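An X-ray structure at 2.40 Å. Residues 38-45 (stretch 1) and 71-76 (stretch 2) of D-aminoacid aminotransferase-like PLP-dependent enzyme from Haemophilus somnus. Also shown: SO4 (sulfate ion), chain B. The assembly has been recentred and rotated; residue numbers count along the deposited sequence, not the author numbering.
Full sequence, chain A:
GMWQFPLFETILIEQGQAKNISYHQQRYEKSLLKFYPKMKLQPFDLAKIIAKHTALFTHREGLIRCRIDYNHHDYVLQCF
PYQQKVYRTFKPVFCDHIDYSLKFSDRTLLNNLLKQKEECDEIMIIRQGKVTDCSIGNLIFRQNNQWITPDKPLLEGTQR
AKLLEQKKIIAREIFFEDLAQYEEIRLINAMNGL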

ATOM      1  N   LYS A  38     -10.084 -22.997   0.928  1.00 36.62           N
ATOM      2  CA  LYS A  38     -10.268 -24.462   1.104  1.00 36.90           C
ATOM      3  C   LYS A  38      -9.087 -25.002   1.947  1.00 37.40           C
ATOM      4  O   LYS A  38      -9.124 -26.131   2.407  1.00 38.67           O
ATOM      5  CB  LYS A  38     -10.388 -25.175  -0.262  1.00 36.43           C
HETATM    6  N   MSE A  39      -8.068 -24.183   2.214  1.00 36.64           N
HETATM    7  CA  MSE A  39      -6.942 -24.666   3.013  1.00 36.48           C
HETATM    8  C   MSE A  39      -7.107 -24.278   4.468  1.00 37.28           C
HETATM    9  O   MSE A  39      -7.628 -23.227   4.742  1.00 38.29           O
HETATM   10  CB  MSE A  39      -5.609 -24.098   2.509  1.00 35.49           C
HETATM   11  CG  MSE A  39      -5.120 -24.687   1.208  1.00 32.50           C
HETATM   12 SE   MSE A  39      -3.209 -24.397   1.020  0.75 22.81          SE
HETATM   13  CE  MSE A  39      -2.557 -25.896   2.091  1.00 25.65           C
ATOM     14  N   LYS A  40      -6.637 -25.089   5.401  1.00 37.15           N
ATOM     15  CA  LYS A  40      -6.723 -24.698   6.801  1.00 37.69           C
ATOM     16  C   LYS A  40      -5.375 -24.248   7.327  1.00 38.38           C
ATOM     17  O   LYS A  40      -4.610 -25.058   7.803  1.00 38.73           O
ATOM     18  CB  LYS A  40      -7.312 -25.830   7.656  1.00 37.36           C
ATOM     19  CG  LYS A  40      -8.885 -25.752   7.656  1.00 37.20           C
ATOM     20  CD  LYS A  40      -9.608 -27.102   7.739  1.00 36.17           C
ATOM     21  CE  LYS A  40      -9.357 -28.011   6.526  1.00 34.89           C
ATOM     22  NZ  LYS A  40      -9.610 -29.456   6.890  1.00 34.82           N
ATOM     23  N   LEU A  41      -5.113 -22.946   7.296  1.00 38.52           N
ATOM     24  CA  LEU A  41      -3.775 -22.441   7.635  1.00 39.06           C
ATOM     25  C   LEU A  41      -3.551 -21.979   9.058  1.00 39.57           C
ATOM     26  O   LEU A  41      -4.479 -21.721   9.765  1.00 40.64           O
ATOM     27  CB  LEU A  41      -3.457 -21.283   6.700  1.00 38.73           C
ATOM     28  CG  LEU A  41      -3.478 -21.663   5.219  1.00 38.68           C
ATOM     29  CD1 LEU A  41      -2.992 -20.494   4.445  1.00 36.00           C
ATOM     30  CD2 LEU A  41      -2.633 -22.966   4.895  1.00 36.82           C
ATOM     31  N   GLN A  42      -2.303 -21.859   9.476  1.00 39.98           N
ATOM     32  CA  GLN A  42      -2.001 -21.252  10.799  1.00 40.41           C
ATOM     33  C   GLN A  42      -1.304 -19.962  10.538  1.00 39.06           C
ATOM     34  O   GLN A  42      -0.140 -19.964  10.293  1.00 39.31           O
ATOM     35  CB  GLN A  42      -0.984 -22.075  11.569  1.00 41.03           C
ATOM     36  CG  GLN A  42      -1.082 -23.558  11.276  1.00 45.58           C
ATOM     37  CD  GLN A  42      -2.159 -24.197  12.112  1.00 50.95           C
ATOM     38  OE1 GLN A  42      -2.013 -24.246  13.346  1.00 54.63           O
ATOM     39  NE2 GLN A  42      -3.258 -24.682  11.469  1.00 50.61           N
ATOM     40  N   PRO A  43      -1.989 -18.850  10.592  1.00 38.03           N
ATOM     41  CA  PRO A  43      -1.218 -17.686  10.179  1.00 36.95           C
ATOM     42  C   PRO A  43      -0.121 -17.223  11.142  1.00 36.09           C
ATOM     43  O   PRO A  43      -0.231 -17.362  12.333  1.00 35.24           O
ATOM     44  CB  PRO A  43      -2.278 -16.590  10.035  1.00 37.66           C
ATOM     45  CG  PRO A  43      -3.561 -17.160  10.509  1.00 37.13           C
ATOM     46  CD  PRO A  43      -3.436 -18.648  10.493  1.00 38.42           C
ATOM     47  N   PHE A  44       0.955 -16.676  10.596  1.00 34.76           N
ATOM     48  CA  PHE A  44       1.996 -16.100  11.428  1.00 33.62           C
ATOM     49  C   PHE A  44       1.480 -14.903  12.191  1.00 33.37           C
ATOM     50  O   PHE A  44       0.515 -14.240  11.793  1.00 33.50           O
ATOM     51  CB  PHE A  44       3.179 -15.690  10.532  1.00 34.29           C
ATOM     52  CG  PHE A  44       3.922 -16.880   9.971  1.00 31.89           C
ATOM     53  CD1 PHE A  44       4.654 -17.685  10.805  1.00 28.28           C
ATOM     54  CD2 PHE A  44       3.795 -17.231   8.661  1.00 30.86           C
ATOM     55  CE1 PHE A  44       5.279 -18.800  10.326  1.00 31.51           C
ATOM     56  CE2 PHE A  44       4.430 -18.370   8.167  1.00 32.97           C
ATOM     57  CZ  PHE A  44       5.165 -19.150   8.989  1.00 30.36           C
ATOM     58  N   ASP A  45       2.093 -14.627  13.321  1.00 33.06           N
ATOM     59  CA  ASP A  45       1.741 -13.418  14.078  1.00 33.09           C
ATOM     60  C   ASP A  45       2.778 -12.367  13.680  1.00 33.69           C
ATOM     61  O   ASP A  45       3.919 -12.373  14.139  1.00 33.58           O
ATOM     62  CB  ASP A  45       1.737 -13.734  15.565  1.00 33.25           C
ATOM     63  CG  ASP A  45       1.436 -12.538  16.440  1.00 34.18           C
ATOM     64  OD1 ASP A  45       1.595 -11.357  16.022  1.00 33.86           O
ATOM     65  OD2 ASP A  45       1.068 -12.812  17.594  1.00 35.32           O
ATOM     66  N   ASN A  71       4.047 -17.179   1.886  1.00 30.35           N
ATOM     67  CA  ASN A  71       3.141 -18.079   1.217  1.00 29.58           C
ATOM     68  C   ASN A  71       2.278 -18.745   2.240  1.00 30.37           C
ATOM     69  O   ASN A  71       2.081 -18.198   3.329  1.00 31.46           O
ATOM     70  CB  ASN A  71       3.822 -19.112   0.356  1.00 30.05           C
ATOM     71  CG  ASN A  71       4.923 -19.826   1.038  1.00 26.70           C
ATOM     72  OD1 ASN A  71       4.816 -20.260   2.165  1.00 23.47           O
ATOM     73  ND2 ASN A  71       6.002 -19.961   0.337  1.00 25.70           N
ATOM     74  N   HIS A  72       1.733 -19.916   1.930  1.00 30.72           N
ATOM     75  CA  HIS A  72       0.817 -20.562   2.922  1.00 30.11           C
ATOM     76  C   HIS A  72       1.508 -21.134   4.149  1.00 29.81           C
ATOM     77  O   HIS A  72       0.841 -21.456   5.121  1.00 29.65           O
ATOM     78  CB  HIS A  72      -0.087 -21.631   2.298  1.00 30.11           C
ATOM     79  CG  HIS A  72       0.487 -23.017   2.296  1.00 28.39           C
ATOM     80  ND1 HIS A  72       1.257 -23.497   1.268  1.00 28.28           N
ATOM     81  CD2 HIS A  72       0.319 -24.055   3.150  1.00 27.45           C
ATOM     82  CE1 HIS A  72       1.575 -24.757   1.510  1.00 28.82           C
ATOM     83  NE2 HIS A  72       1.006 -25.126   2.640  1.00 25.67           N
ATOM     84  N   HIS A  73       2.830 -21.240   4.154  1.00 29.75           N
ATOM     85  CA  HIS A  73       3.449 -21.858   5.318  1.00 30.36           C
ATOM     86  C   HIS A  73       4.796 -21.290   5.778  1.00 29.82           C
ATOM     87  O   HIS A  73       5.369 -21.783   6.719  1.00 28.89           O
ATOM     88  CB  HIS A  73       3.657 -23.332   5.029  1.00 30.68           C
ATOM     89  CG  HIS A  73       4.799 -23.565   4.113  1.00 33.13           C
ATOM     90  ND1 HIS A  73       6.024 -24.036   4.554  1.00 34.95           N
ATOM     91  CD2 HIS A  73       4.936 -23.306   2.794  1.00 34.28           C
ATOM     92  CE1 HIS A  73       6.853 -24.097   3.530  1.00 36.33           C
ATOM     93  NE2 HIS A  73       6.224 -23.649   2.453  1.00 37.49           N
ATOM     94  N   ASP A  74       5.308 -20.269   5.113  1.00 30.44           N
ATOM     95  CA  ASP A  74       6.614 -19.713   5.469  1.00 30.13           C
ATOM     96  C   ASP A  74       6.639 -18.245   5.095  1.00 30.42           C
ATOM     97  O   ASP A  74       5.737 -17.742   4.429  1.00 31.52           O
ATOM     98  CB  ASP A  74       7.682 -20.447   4.707  1.00 30.04           C
ATOM     99  CG  ASP A  74       9.080 -20.267   5.267  1.00 29.52           C
ATOM    100  OD1 ASP A  74       9.318 -19.753   6.380  1.00 30.14           O
ATOM    101  OD2 ASP A  74       9.988 -20.734   4.565  1.00 29.59           O
ATOM    102  N   TYR A  75       7.685 -17.562   5.514  1.00 30.17           N
ATOM    103  CA  TYR A  75       7.797 -16.132   5.282  1.00 30.49           C
ATOM    104  C   TYR A  75       9.284 -15.803   5.249  1.00 30.98           C
ATOM    105  O   TYR A  75      10.118 -16.612   5.654  1.00 32.19           O
ATOM    106  CB  TYR A  75       7.075 -15.330   6.378  1.00 29.59           C
ATOM    107  CG  TYR A  75       7.792 -15.380   7.701  1.00 29.49           C
ATOM    108  CD1 TYR A  75       8.814 -14.487   7.986  1.00 28.99           C
ATOM    109  CD2 TYR A  75       7.491 -16.367   8.645  1.00 29.86           C
ATOM    110  CE1 TYR A  75       9.516 -14.529   9.211  1.00 29.97           C
ATOM    111  CE2 TYR A  75       8.214 -16.462   9.858  1.00 31.72           C
ATOM    112  CZ  TYR A  75       9.221 -15.519  10.150  1.00 31.79           C
ATOM    113  OH  TYR A  75       9.917 -15.573  11.348  1.00 26.47           O
ATOM    114  N   VAL A  76       9.593 -14.644   4.711  1.00 31.13           N
ATOM    115  CA  VAL A  76      10.918 -14.071   4.744  1.00 31.77           C
ATOM    116  C   VAL A  76      10.750 -12.605   5.157  1.00 31.94           C
ATOM    117  O   VAL A  76       9.888 -11.847   4.637  1.00 31.81           O
ATOM    118  CB  VAL A  76      11.635 -14.175   3.364  1.00 32.53           C
ATOM    119  CG1 VAL A  76      12.902 -13.371   3.354  1.00 33.05           C
ATOM    120  CG2 VAL A  76      11.982 -15.633   3.032  1.00 32.79           C
TER
HETATM  121  S   SO4 B 194       2.392 -21.658  -1.854  1.00 27.40           S
HETATM  122  O1  SO4 B 194       1.997 -21.823  -0.443  1.00 25.49           O
HETATM  123  O2  SO4 B 194       1.507 -22.389  -2.723  1.00 25.65           O
HETATM  124  O3  SO4 B 194       2.327 -20.297  -2.370  1.00 22.91           O
HETATM  125  O4  SO4 B 194       3.756 -22.143  -1.928  1.00 27.50           O

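Residues 38-45 form an extended segment without regular helix or strand, and residues 71-76 make a turn that enters a strand at Tyr75 and Val76. The touching parts, Met39 to Phe44 and His72 to Tyr75, run in nearly the same direction, with end-to-end vectors 21° apart. The backbones stay well separated: the CA atoms of Leu41 and His72 lie 6.8 Å apart, and those of Phe44 and Asp74 8.4 Å apart. No hydrogen bond crosses between the stretches, so the contact, which buries 319 Å² in total, rests on side-chain packing.

The turn in the second stretch is held from within. The backbone N of Asn71 donates to Asp74 O (3.1 Å), while the side-chain oxygen Asn71 OD1 accepts from both His73 N and Asp74 N, each at 3.0 Å. One carboxamide oxygen thus satisfies two successive amides. A weak hydrogen bond from Tyr75 N to Asp74 OD1 (2.9 Å) follows where the strand begins.

In the first stretch, Met39, Leu41 and Phe44 direct their CA-to-CB bonds toward the second stretch, whereas that of Pro43 points away. Met39, present as selenomethionine, lies over one face of the His72 imidazole. Its CE methyl sits 3.9 Å from the ring centroid in a CH-pi contact, and its SE atom is 4.3 Å from the same centroid, 20° off the ring normal, so a polarisable selenium and a methyl group both meet the pi face. Leu41 approaches the same ring at its edge, with Leu41 CD2 3.6 Å from His72 CD2, a van der Waals contact. Elsewhere on the ring edge, His72 ND1 donates a hydrogen bond to sulfate O1 (2.5 Å), and the backbone His72 N donates to that same O1 (3.1 Å). The sulfate, probably from the crystallisation liquor, therefore engages both main chain and side chain of a residue that also packs against Met39 and Leu41.

Phe44 has the largest area covered by the opposing stretch. The edge of Tyr75 is directed toward its face, with ring centroids 4.8 Å apart and planes at 72°; the closest atoms are Phe44 CZ and Tyr75 CD2, at 3.6 Å. This edge-to-face arrangement brings the slightly positive C-H rim of Tyr75 to the electron-rich face of Phe44. The edge of Phe44 in turn meets the backbone of the turn, where Phe44 CZ is 3.5 Å from His73 O and Phe44 CE2 is 3.7 Å from Asp74 N.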